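Local coordinates for PKS (Streptomyces albus, PDB 4OQJ), which probably catalyses the decarboxylative condensation of acyl units on carrier proteins as a ketosynthase of the "AT-less" polyketide synthase that makes oxazolomycin, at residues 21-26 with 202-207; 198-203 with 280-285; 119-124 with 262-267; 266-271 with 276-281. All coordinates share one frame; numbering follows the deposited sequence.

Contact 1. Residues 21-26 with 202-207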
loop_
_atom_site.group_PDB
_atom_site.type_symbol
_atom_site.label_atom_id
_atom_site.label_comp_id
_atom_site.label_asym_id
_atom_site.label_seq_id
_atom_site.Cartn_x
_atom_site.Cartn_y
_atom_site.Cartn_z
ATOM N N SER A 21 20.486 2.043 -5.111
ATOM C CA SER A 21 19.051 2.288 -5.002
ATOM C C SER A 21 18.365 2.613 -6.330
ATOM O O SER A 21 17.147 2.753 -6.366
ATOM C CB SER A 21 18.807 3.431 -4.018
ATOM O OG SER A 21 19.383 4.633 -4.501
ATOM N N ASP A 22 19.123 2.742 -7.418
ATOM C CA ASP A 22 18.510 3.050 -8.707
ATOM C C ASP A 22 17.652 1.875 -9.156
ATOM O O ASP A 22 18.073 0.722 -9.059
ATOM C CB ASP A 22 19.568 3.365 -9.769
ATOM C CG ASP A 22 20.192 4.748 -9.601
ATOM O OD1 ASP A 22 19.680 5.569 -8.808
ATOM O OD2 ASP A 22 21.205 5.014 -10.281
ATOM N N ILE A 23 16.453 2.176 -9.650
ATOM C CA ILE A 23 15.514 1.160 -10.123
ATOM C C ILE A 23 15.320 1.254 -11.632
ATOM O O ILE A 23 14.927 2.295 -12.146
ATOM C CB ILE A 23 14.120 1.302 -9.462
ATOM C CG1 ILE A 23 14.192 1.223 -7.930
ATOM C CG2 ILE A 23 13.160 0.254 -9.995
ATOM C CD1 ILE A 23 14.714 -0.059 -7.380
ATOM N N ALA A 24 15.566 0.158 -12.345
ATOM C CA ALA A 24 15.293 0.116 -13.776
ATOM C C ALA A 24 13.817 -0.119 -14.078
ATOM O O ALA A 24 13.158 -0.922 -13.415
ATOM C CB ALA A 24 16.119 -0.965 -14.436
ATOM N N VAL A 25 13.302 0.588 -15.077
ATOM C CA VAL A 25 12.040 0.227 -15.702
ATOM C C VAL A 25 12.357 -0.726 -16.841
ATOM O O VAL A 25 12.948 -0.305 -17.835
ATOM C CB VAL A 25 11.300 1.448 -16.236
ATOM C CG1 VAL A 25 9.988 1.039 -16.868
ATOM C CG2 VAL A 25 11.070 2.454 -15.107
ATOM N N ILE A 26 11.998 -2.002 -16.704
ATOM C CA ILE A 26 12.414 -2.993 -17.693
ATOM C C ILE A 26 11.291 -3.417 -18.606
ATOM O O ILE A 26 11.510 -4.180 -19.539
ATOM C CB ILE A 26 13.005 -4.239 -17.043
ATOM C CG1 ILE A 26 11.984 -4.935 -16.134
ATOM C CG2 ILE A 26 14.284 -3.878 -16.280
ATOM C CD1 ILE A 26 12.463 -6.306 -15.674
ATOM N N LEU A 202 5.723 2.459 -3.552
ATOM C CA LEU A 202 5.743 1.291 -2.670
ATOM C C LEU A 202 6.452 0.105 -3.333
ATOM O O LEU A 202 7.140 -0.659 -2.654
ATOM C CB LEU A 202 4.329 0.900 -2.246
ATOM C CG LEU A 202 3.620 1.950 -1.380
ATOM C CD1 LEU A 202 2.172 1.549 -1.167
ATOM C CD2 LEU A 202 4.339 2.150 -0.043
ATOM N N ALA A 203 6.304 -0.031 -4.646
ATOM C CA ALA A 203 7.036 -1.063 -5.388
ATOM C C ALA A 203 8.550 -0.874 -5.230
ATOM O O ALA A 203 9.285 -1.833 -4.962
ATOM C CB ALA A 203 6.654 -1.036 -6.837
ATOM N N CYS A 204 9.021 0.362 -5.382
ATOM C CA CYS A 204 10.439 0.642 -5.187
ATOM C C CYS A 204 10.873 0.355 -3.746
ATOM O O CYS A 204 11.930 -0.229 -3.525
ATOM C CB CYS A 204 10.749 2.089 -5.556
ATOM S SG CYS A 204 10.569 2.462 -7.326
ATOM N N LEU A 205 10.070 0.758 -2.765
ATOM C CA LEU A 205 10.402 0.457 -1.354
ATOM C C LEU A 205 10.505 -1.057 -1.129
ATOM O O LEU A 205 11.439 -1.556 -0.486
ATOM C CB LEU A 205 9.343 1.030 -0.416
ATOM C CG LEU A 205 9.786 2.134 0.535
ATOM C CD1 LEU A 205 10.417 3.302 -0.226
ATOM C CD2 LEU A 205 8.592 2.599 1.342
ATOM N N SER A 206 9.541 -1.791 -1.676
ATOM C CA SER A 206 9.564 -3.253 -1.587
ATOM C C SER A 206 10.824 -3.844 -2.191
ATOM O O SER A 206 11.459 -4.711 -1.585
ATOM C CB SER A 206 8.357 -3.859 -2.295
ATOM O OG SER A 206 7.383 -4.257 -1.369
ATOM N N LEU A 207 11.166 -3.385 -3.394
ATOM C CA LEU A 207 12.350 -3.855 -4.110
ATOM C C LEU A 207 13.613 -3.584 -3.336
ATOM O O LEU A 207 14.500 -4.428 -3.266
ATOM C CB LEU A 207 12.478 -3.193 -5.482
ATOM C CG LEU A 207 11.612 -3.756 -6.605
ATOM C CD1 LEU A 207 11.659 -2.832 -7.805
ATOM C CD2 LEU A 207 12.092 -5.132 -7.008
#
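Ile23 packs its branches against Cys204 SG and Leu207 CD1, an aliphatic and thiol contact in which no flat group takes part. This is a sheet-on-helix layer of the thiolase fold: strand 23-31 lies in the large mixed sheet, and helix 195-209 runs across the face toward which Ile23 points. In ketosynthases of this family such a central helix is buried between the two halves of the domain.

Each branch of Ile23 has its own job. CG1 comes up to the thiol, with Ile23 CG1 and Cys204 SG 3.9 Å apart. CG2 stands anti to the backbone N (chi1 -58°, measured to CG1), which turns it toward Leu207, and Ile23 CG2 lies 4.1 Å from Leu207 CD1. The bend at chi2 brings the terminal methyl round beside CG2, so Ile23 CD1 is also 4.1 Å from Leu207 CD1. Two neighbouring methyls of the isoleucine thus press on one leucine methyl from the same side, while the two side chains cross obliquely. One helical turn separates Cys204 from Leu207, enough for a single strand residue to touch both.

Leu265 of the adjoining strand 259-267 touches all three residues and continues the greasy layer. On the far side, Leu202 packs on Tyr135 of the second subunit, so the helix is sandwiched between sheet and dimer partner. The backbone beneath the leucine is in regular helical form: Leu207 N donates to Ala203 O at 2.9 Å.

Contact 2. Residues 198-203 with 280-285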
loop_
_atom_site.group_PDB
_atom_site.type_symbol
_atom_site.label_atom_id
_atom_site.label_comp_id
_atom_site.label_asym_id
_atom_site.label_seq_id
_atom_site.Cartn_x
_atom_site.Cartn_y
_atom_site.Cartn_z
ATOM N N VAL A 198 2.074 6.514 -6.128
ATOM C CA VAL A 198 2.176 5.865 -4.820
ATOM C C VAL A 198 2.463 4.369 -5.002
ATOM O O VAL A 198 3.311 3.814 -4.306
ATOM C CB VAL A 198 0.902 6.082 -3.976
ATOM C CG1 VAL A 198 0.965 5.306 -2.663
ATOM C CG2 VAL A 198 0.705 7.577 -3.688
ATOM N N ALA A 199 1.800 3.716 -5.958
ATOM C CA ALA A 199 2.058 2.304 -6.202
ATOM C C ALA A 199 3.511 2.129 -6.635
ATOM O O ALA A 199 4.202 1.209 -6.179
ATOM C CB ALA A 199 1.110 1.752 -7.254
ATOM N N VAL A 200 3.979 3.028 -7.505
ATOM C CA VAL A 200 5.373 3.002 -7.935
ATOM C C VAL A 200 6.290 3.177 -6.722
ATOM O O VAL A 200 7.283 2.466 -6.570
ATOM C CB VAL A 200 5.658 4.097 -8.996
ATOM C CG1 VAL A 200 7.156 4.286 -9.213
ATOM C CG2 VAL A 200 5.000 3.731 -10.327
ATOM N N HIS A 201 5.958 4.129 -5.854
ATOM C CA HIS A 201 6.768 4.365 -4.663
ATOM C C HIS A 201 6.858 3.112 -3.794
ATOM O O HIS A 201 7.952 2.718 -3.357
ATOM C CB HIS A 201 6.189 5.518 -3.872
ATOM C CG HIS A 201 6.814 5.711 -2.533
ATOM N ND1 HIS A 201 7.999 6.389 -2.359
ATOM C CD2 HIS A 201 6.390 5.353 -1.300
ATOM C CE1 HIS A 201 8.281 6.443 -1.067
ATOM N NE2 HIS A 201 7.324 5.823 -0.402
ATOM N N LEU A 202 5.723 2.459 -3.552
ATOM C CA LEU A 202 5.743 1.291 -2.670
ATOM C C LEU A 202 6.452 0.105 -3.333
ATOM O O LEU A 202 7.140 -0.659 -2.654
ATOM C CB LEU A 202 4.329 0.900 -2.246
ATOM C CG LEU A 202 3.620 1.950 -1.380
ATOM C CD1 LEU A 202 2.172 1.549 -1.167
ATOM C CD2 LEU A 202 4.339 2.150 -0.043
ATOM N N ALA A 203 6.304 -0.031 -4.646
ATOM C CA ALA A 203 7.036 -1.063 -5.388
ATOM C C ALA A 203 8.550 -0.874 -5.230
ATOM O O ALA A 203 9.285 -1.833 -4.962
ATOM C CB ALA A 203 6.654 -1.036 -6.837
ATOM N N ALA A 280 14.183 3.250 -18.724
ATOM C CA ALA A 280 14.506 4.465 -17.979
ATOM C C ALA A 280 14.925 4.048 -16.577
ATOM O O ALA A 280 14.736 2.884 -16.207
ATOM C CB ALA A 280 13.310 5.407 -17.938
ATOM N N VAL A 281 15.464 4.983 -15.794
ATOM C CA VAL A 281 15.898 4.705 -14.424
ATOM C C VAL A 281 15.164 5.624 -13.437
ATOM O O VAL A 281 15.150 6.829 -13.592
ATOM C CB VAL A 281 17.415 4.885 -14.259
ATOM C CG1 VAL A 281 17.854 4.576 -12.837
ATOM C CG2 VAL A 281 18.169 4.012 -15.261
ATOM N N ILE A 282 14.527 5.025 -12.444
ATOM C CA ILE A 282 13.927 5.763 -11.339
ATOM C C ILE A 282 15.013 5.979 -10.296
ATOM O O ILE A 282 15.589 5.020 -9.763
ATOM C CB ILE A 282 12.729 5.010 -10.765
ATOM C CG1 ILE A 282 11.626 4.936 -11.826
ATOM C CG2 ILE A 282 12.203 5.698 -9.502
ATOM C CD1 ILE A 282 10.493 4.017 -11.466
ATOM N N LYS A 283 15.333 7.248 -10.069
ATOM C CA LYS A 283 16.415 7.648 -9.179
ATOM C C LYS A 283 15.910 7.798 -7.762
ATOM O O LYS A 283 16.661 7.627 -6.796
ATOM C CB LYS A 283 17.025 8.972 -9.648
ATOM C CG LYS A 283 17.475 8.990 -11.105
ATOM C CD LYS A 283 18.782 8.251 -11.303
ATOM C CE LYS A 283 19.972 9.001 -10.701
ATOM N NZ LYS A 283 21.216 8.185 -10.796
ATOM N N GLY A 284 14.628 8.131 -7.636
ATOM C CA GLY A 284 14.044 8.349 -6.330
ATOM C C GLY A 284 12.567 8.685 -6.413
ATOM O O GLY A 284 12.053 9.074 -7.471
ATOM N N THR A 285 11.882 8.509 -5.290
ATOM C CA THR A 285 10.449 8.770 -5.196
ATOM C C THR A 285 10.142 9.303 -3.813
ATOM O O THR A 285 10.877 9.026 -2.871
ATOM C CB THR A 285 9.604 7.501 -5.425
ATOM O OG1 THR A 285 9.805 6.588 -4.332
ATOM C CG2 THR A 285 9.970 6.802 -6.737
#
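Two pairs, His201 with Thr285 and Val200 with Ile282, join helix 195-209 to strand 280-289, a further strand of the thiolase-fold sheet on which this central helix rests. The first pair is polar, the second apolar.

The polar link is a single short hydrogen bond: His201 ND1 and Thr285 OG1 are 2.7 Å apart, at an angle of 150°, and either group could be the donor. The hydroxyl arrives at the edge of the imidazole, close to its plane, and Thr285 CB lies in plane behind it, 3.6 Å from His201 ND1. Thr285 holds OG1 between its backbone N and carbonyl carbon (chi1 68°), and that rotation sends the hydroxyl to the ring. The other ring nitrogen, NE2, bonds to Asp211 of the second subunit. Bonded at both nitrogens, this buried ring is probably fixed in its rotation, and it links the sheet of one subunit to a carboxylate of the other.

The apolar link is one methyl against another. Ile282 has a stretched-out chain, chi2 170°, whose terminal methyl is the part that reaches the helix. Met378 and Leu381 of helix 376-390, together with Ala217 of strand 214-221, also touch Val200, which is therefore wedged among helix, sheet and the C-terminal half of the ketosynthase.

The backbones draw together toward the histidine, where the CA atoms of His201 and Thr285 are 5.8 Å apart. Toward Ile282 the gap is wider and is spanned by the apolar side chains, with Val200 CG1 4.0 Å from Ile282 CD1.

Contact 3. Residues 119-124 with 262-267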
loop_
_atom_site.group_PDB
_atom_site.type_symbol
_atom_site.label_atom_id
_atom_site.label_comp_id
_atom_site.label_asym_id
_atom_site.label_seq_id
_atom_site.Cartn_x
_atom_site.Cartn_y
_atom_site.Cartn_z
ATOM N N GLU A 119 5.293 -9.346 -20.632
ATOM C CA GLU A 119 5.706 -9.724 -21.973
ATOM C C GLU A 119 6.733 -8.759 -22.567
ATOM O O GLU A 119 7.720 -9.186 -23.138
ATOM C CB GLU A 119 4.500 -9.803 -22.896
ATOM C CG GLU A 119 3.808 -11.140 -22.897
ATOM C CD GLU A 119 2.780 -11.210 -24.003
ATOM O OE1 GLU A 119 2.022 -10.219 -24.157
ATOM O OE2 GLU A 119 2.737 -12.239 -24.717
ATOM N N ARG A 120 6.490 -7.457 -22.466
ATOM C CA ARG A 120 7.422 -6.504 -23.044
ATOM C C ARG A 120 8.745 -6.546 -22.294
ATOM O O ARG A 120 9.801 -6.382 -22.906
ATOM C CB ARG A 120 6.826 -5.087 -23.036
ATOM C CG ARG A 120 7.739 -4.024 -23.587
ATOM C CD ARG A 120 6.954 -2.793 -24.008
ATOM N NE ARG A 120 6.100 -3.043 -25.174
ATOM C CZ ARG A 120 4.788 -3.288 -25.133
ATOM N NH1 ARG A 120 4.113 -3.489 -26.262
ATOM N NH2 ARG A 120 4.132 -3.316 -23.979
ATOM N N ALA A 121 8.694 -6.796 -20.987
ATOM C CA ALA A 121 9.913 -6.951 -20.185
ATOM C C ALA A 121 10.689 -8.207 -20.562
ATOM O O ALA A 121 11.915 -8.246 -20.432
ATOM C CB ALA A 121 9.577 -6.981 -18.703
ATOM N N GLY A 122 9.974 -9.227 -21.034
ATOM C CA GLY A 122 10.592 -10.466 -21.469
ATOM C C GLY A 122 10.572 -11.563 -20.409
ATOM O O GLY A 122 11.340 -12.512 -20.515
ATOM N N TYR A 123 9.686 -11.451 -19.416
ATOM C CA TYR A 123 9.610 -12.437 -18.331
ATOM C C TYR A 123 8.263 -13.156 -18.282
ATOM O O TYR A 123 7.207 -12.528 -18.246
ATOM C CB TYR A 123 9.895 -11.774 -16.976
ATOM C CG TYR A 123 11.362 -11.474 -16.792
ATOM C CD1 TYR A 123 11.911 -10.261 -17.230
ATOM C CD2 TYR A 123 12.211 -12.416 -16.236
ATOM C CE1 TYR A 123 13.263 -10.000 -17.090
ATOM C CE2 TYR A 123 13.564 -12.172 -16.109
ATOM C CZ TYR A 123 14.082 -10.965 -16.528
ATOM O OH TYR A 123 15.426 -10.743 -16.389
ATOM N N ASP A 124 8.328 -14.481 -18.331
ATOM C CA ASP A 124 7.183 -15.360 -18.113
ATOM C C ASP A 124 7.197 -15.805 -16.646
ATOM O O ASP A 124 8.010 -16.650 -16.253
ATOM C CB ASP A 124 7.248 -16.573 -19.055
ATOM C CG ASP A 124 6.160 -17.597 -18.785
ATOM O OD1 ASP A 124 5.220 -17.287 -18.003
ATOM O OD2 ASP A 124 6.243 -18.714 -19.365
ATOM N N ALA A 262 0.828 0.069 -16.658
ATOM C CA ALA A 262 1.686 -0.659 -15.731
ATOM C C ALA A 262 3.154 -0.556 -16.138
ATOM O O ALA A 262 3.493 -0.463 -17.328
ATOM C CB ALA A 262 1.257 -2.123 -15.651
ATOM N N VAL A 263 4.022 -0.556 -15.133
ATOM C CA VAL A 263 5.447 -0.666 -15.349
ATOM C C VAL A 263 5.988 -1.854 -14.573
ATOM O O VAL A 263 5.425 -2.248 -13.549
ATOM C CB VAL A 263 6.192 0.623 -14.931
ATOM C CG1 VAL A 263 5.722 1.794 -15.776
ATOM C CG2 VAL A 263 5.993 0.915 -13.427
ATOM N N VAL A 264 7.081 -2.415 -15.083
ATOM C CA VAL A 264 7.797 -3.516 -14.440
ATOM C C VAL A 264 9.142 -2.970 -13.962
ATOM O O VAL A 264 9.892 -2.399 -14.754
ATOM C CB VAL A 264 8.008 -4.685 -15.413
ATOM C CG1 VAL A 264 8.771 -5.844 -14.755
ATOM C CG2 VAL A 264 6.681 -5.162 -15.970
ATOM N N LEU A 265 9.423 -3.132 -12.670
ATOM C CA LEU A 265 10.564 -2.510 -12.011
ATOM C C LEU A 265 11.512 -3.575 -11.473
ATOM O O LEU A 265 11.075 -4.647 -11.056
ATOM C CB LEU A 265 10.084 -1.609 -10.868
ATOM C CG LEU A 265 9.038 -0.566 -11.290
ATOM C CD1 LEU A 265 8.514 0.205 -10.090
ATOM C CD2 LEU A 265 9.613 0.393 -12.319
ATOM N N LYS A 266 12.806 -3.256 -11.485
ATOM C CA LYS A 266 13.869 -4.147 -11.036
ATOM C C LYS A 266 15.067 -3.291 -10.652
ATOM O O LYS A 266 15.282 -2.245 -11.257
ATOM C CB LYS A 266 14.253 -5.123 -12.154
ATOM C CG LYS A 266 15.327 -6.145 -11.771
ATOM C CD LYS A 266 15.817 -6.923 -13.000
ATOM C CE LYS A 266 15.554 -8.397 -12.893
ATOM N NZ LYS A 266 16.129 -9.195 -14.028
ATOM N N ARG A 267 15.850 -3.707 -9.665
ATOM C CA ARG A 267 17.050 -2.944 -9.336
ATOM C C ARG A 267 17.855 -2.765 -10.595
ATOM O O ARG A 267 17.974 -3.696 -11.381
ATOM C CB ARG A 267 17.919 -3.640 -8.308
ATOM C CG ARG A 267 17.352 -3.740 -6.932
ATOM C CD ARG A 267 18.433 -4.280 -6.037
ATOM N NE ARG A 267 17.955 -4.578 -4.698
ATOM C CZ ARG A 267 18.316 -3.917 -3.602
ATOM N NH1 ARG A 267 19.174 -2.891 -3.657
ATOM N NH2 ARG A 267 17.813 -4.292 -2.433
#
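Tyr123 and Lys266 meet through their polar ends: Lys266 NZ donates to Tyr123 OH at 2.9 Å. The two side chains cross at about a right angle, and the ammonium approaches obliquely to the ring, with Lys266 NZ 3.7 Å from Tyr123 CZ. Lys266 starts out extended and then kinks at chi3 (-119°), which swings NZ round to the phenol. Beside this polar pair is a small apolar one, Ala121 CB against Val264 CG1 at 4.2 Å.

The next shell holds both polar ends in place. Asp276 OD1 is hydrogen-bonded to the same phenol oxygen, while the lysine makes salt bridges to Asp274 and Asp276. A buried ammonium is thereby flanked by two carboxylates, which probably keep it charged. Arg691 makes a cation-pi contact with the Tyr123 ring, and Met214 of strand 214-221 touches Tyr123, Val264 and Lys266.

Further out, the backbone sets where the tyrosine begins. Gly122, with positive phi (97°), is the C-prime residue of a Schellman motif that ends helix 105-121, and Gly122 N makes a weak bond to Glu119 O of 3.1 Å. The turn sends Tyr123 back toward the sheet. Residues from near the C-terminal end of the model (Arg691, Pro693, Thr696) pack against it, consistent with the linker that folds back on the ketosynthase in related synthases. The result is a helix C-terminus closed by a Schellman motif and laid against a central strand of the thiolase fold.

Contact 4. Residues 266-271 with 276-281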
loop_
_atom_site.group_PDB
_atom_site.type_symbol
_atom_site.label_atom_id
_atom_site.label_comp_id
_atom_site.label_asym_id
_atom_site.label_seq_id
_atom_site.Cartn_x
_atom_site.Cartn_y
_atom_site.Cartn_z
ATOM N N LYS A 266 12.806 -3.256 -11.485
ATOM C CA LYS A 266 13.869 -4.147 -11.036
ATOM C C LYS A 266 15.067 -3.291 -10.652
ATOM O O LYS A 266 15.282 -2.245 -11.257
ATOM C CB LYS A 266 14.253 -5.123 -12.154
ATOM C CG LYS A 266 15.327 -6.145 -11.771
ATOM C CD LYS A 266 15.817 -6.923 -13.000
ATOM C CE LYS A 266 15.554 -8.397 -12.893
ATOM N NZ LYS A 266 16.129 -9.195 -14.028
ATOM N N ARG A 267 15.850 -3.707 -9.665
ATOM C CA ARG A 267 17.050 -2.944 -9.336
ATOM C C ARG A 267 17.855 -2.765 -10.595
ATOM O O ARG A 267 17.974 -3.696 -11.381
ATOM C CB ARG A 267 17.919 -3.640 -8.308
ATOM C CG ARG A 267 17.352 -3.740 -6.932
ATOM C CD ARG A 267 18.433 -4.280 -6.037
ATOM N NE ARG A 267 17.955 -4.578 -4.698
ATOM C CZ ARG A 267 18.316 -3.917 -3.602
ATOM N NH1 ARG A 267 19.174 -2.891 -3.657
ATOM N NH2 ARG A 267 17.813 -4.292 -2.433
ATOM N N LEU A 268 18.408 -1.581 -10.792
ATOM C CA LEU A 268 19.156 -1.318 -12.020
ATOM C C LEU A 268 20.345 -2.247 -12.157
ATOM O O LEU A 268 20.603 -2.761 -13.247
ATOM C CB LEU A 268 19.635 0.130 -12.071
ATOM C CG LEU A 268 20.513 0.475 -13.273
ATOM C CD1 LEU A 268 19.793 0.184 -14.577
ATOM C CD2 LEU A 268 20.957 1.953 -13.214
ATOM N N SER A 269 21.073 -2.469 -11.068
ATOM C CA SER A 269 22.240 -3.356 -11.134
ATOM C C SER A 269 21.825 -4.756 -11.575
ATOM O O SER A 269 22.503 -5.347 -12.404
ATOM C CB SER A 269 22.965 -3.429 -9.793
ATOM O OG SER A 269 22.106 -3.942 -8.789
ATOM N N ASP A 270 20.711 -5.275 -11.046
ATOM C CA ASP A 270 20.224 -6.598 -11.459
ATOM C C ASP A 270 19.836 -6.609 -12.928
ATOM O O ASP A 270 20.137 -7.559 -13.656
ATOM C CB ASP A 270 19.015 -7.043 -10.625
ATOM C CG ASP A 270 19.355 -7.291 -9.165
ATOM O OD1 ASP A 270 20.546 -7.476 -8.851
ATOM O OD2 ASP A 270 18.420 -7.309 -8.327
ATOM N N ALA A 271 19.139 -5.564 -13.361
ATOM C CA ALA A 271 18.662 -5.486 -14.733
ATOM C C ALA A 271 19.823 -5.561 -15.711
ATOM O O ALA A 271 19.776 -6.295 -16.701
ATOM C CB ALA A 271 17.869 -4.197 -14.952
ATOM N N ASP A 276 18.593 -7.235 -19.259
ATOM C CA ASP A 276 17.273 -6.703 -19.599
ATOM C C ASP A 276 17.353 -5.390 -20.394
ATOM O O ASP A 276 18.344 -4.677 -20.342
ATOM C CB ASP A 276 16.437 -6.460 -18.336
ATOM C CG ASP A 276 16.273 -7.700 -17.486
ATOM O OD1 ASP A 276 16.246 -8.821 -18.032
ATOM O OD2 ASP A 276 16.175 -7.549 -16.256
ATOM N N THR A 277 16.297 -5.072 -21.133
ATOM C CA THR A 277 16.161 -3.737 -21.700
ATOM C C THR A 277 15.787 -2.742 -20.596
ATOM O O THR A 277 14.812 -2.950 -19.873
ATOM C CB THR A 277 15.108 -3.711 -22.799
ATOM O OG1 THR A 277 15.573 -4.496 -23.909
ATOM C CG2 THR A 277 14.857 -2.285 -23.285
ATOM N N VAL A 278 16.579 -1.686 -20.439
ATOM C CA VAL A 278 16.258 -0.613 -19.484
ATOM C C VAL A 278 15.628 0.549 -20.256
ATOM O O VAL A 278 16.254 1.137 -21.137
ATOM C CB VAL A 278 17.515 -0.153 -18.717
ATOM C CG1 VAL A 278 17.182 0.936 -17.702
ATOM C CG2 VAL A 278 18.166 -1.344 -18.010
ATOM N N HIS A 279 14.369 0.836 -19.970
ATOM C CA HIS A 279 13.642 1.902 -20.659
ATOM C C HIS A 279 13.931 3.268 -20.024
ATOM O O HIS A 279 13.933 4.303 -20.695
ATOM C CB HIS A 279 12.141 1.613 -20.635
ATOM C CG HIS A 279 11.745 0.430 -21.459
ATOM N ND1 HIS A 279 11.981 -0.866 -21.060
ATOM C CD2 HIS A 279 11.162 0.351 -22.679
ATOM C CE1 HIS A 279 11.543 -1.697 -21.993
ATOM N NE2 HIS A 279 11.034 -0.985 -22.976
ATOM N N ALA A 280 14.183 3.250 -18.724
ATOM C CA ALA A 280 14.506 4.465 -17.979
ATOM C C ALA A 280 14.925 4.048 -16.577
ATOM O O ALA A 280 14.736 2.884 -16.207
ATOM C CB ALA A 280 13.310 5.407 -17.938
ATOM N N VAL A 281 15.464 4.983 -15.794
ATOM C CA VAL A 281 15.898 4.705 -14.424
ATOM C C VAL A 281 15.164 5.624 -13.437
ATOM O O VAL A 281 15.150 6.829 -13.592
ATOM C CB VAL A 281 17.415 4.885 -14.259
ATOM C CG1 VAL A 281 17.854 4.576 -12.837
ATOM C CG2 VAL A 281 18.169 4.012 -15.261
#
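Lys266 and Asp276 meet at about a right angle within a beta-alpha-beta crossover. Strand 259-267 runs into helix 268-274, which packs over the intervening strand 23-31 before the chain enters strand 280-289, parallel to the first.

At one end of this unit the lysine comes to the carboxylate on the syn side of OD2, making a salt bridge with Lys266 NZ 2.8 Å from Asp276 OD2. The aliphatic part of the lysine crosses close to the same oxygen, Lys266 CD being 3.3 Å from Asp276 OD2. Asp274 supplies the lysine's other carboxylate, and OD1 of Asp276 is taken by Tyr123, so both carboxylate oxygens are engaged.

The other end is apolar. Leu268 stands at about a right angle to both valines and splits its methyls between them: CD1 faces Val278, with Leu268 CD1 4.1 Å from Val278 CG2, and CD2 faces Val281, with Leu268 CD2 4.0 Å from Val281 CG2. With CG anti to the backbone N (chi1 176°), the leucine fork is carried across toward the returning chain. Ala271, one turn farther along the helix, adds its CB, 4.2 Å from Val278 CG2.

At the aspartate's end a backbone bond also ties helix to returning loop: Asp276 N donates to Ala271 O at 3.0 Å, with an N-H...O angle of 151°.

Overall arrangement
All four contacts gather round strand 23-31 and its sheet neighbours 259-267 and 280-289 in the ketosynthase. Contacts 1 and 2, with centres about 6 Å apart, share helix 195-209 on one face of the sheet; contacts 3 and 4, centres about 9 Å apart, lie on the other face with helices 105-121 and 268-274 and share Lys266. The centres of contacts 2 and 3 are about 14 Å apart. Along the chain contact 1 closes before contact 4 opens, whereas contact 3 crosses both 1 and 2. The early strand is thus locked between later ones, its two faces covered by distant helices, and the helix of contacts 1 and 2 also reaches the second subunit.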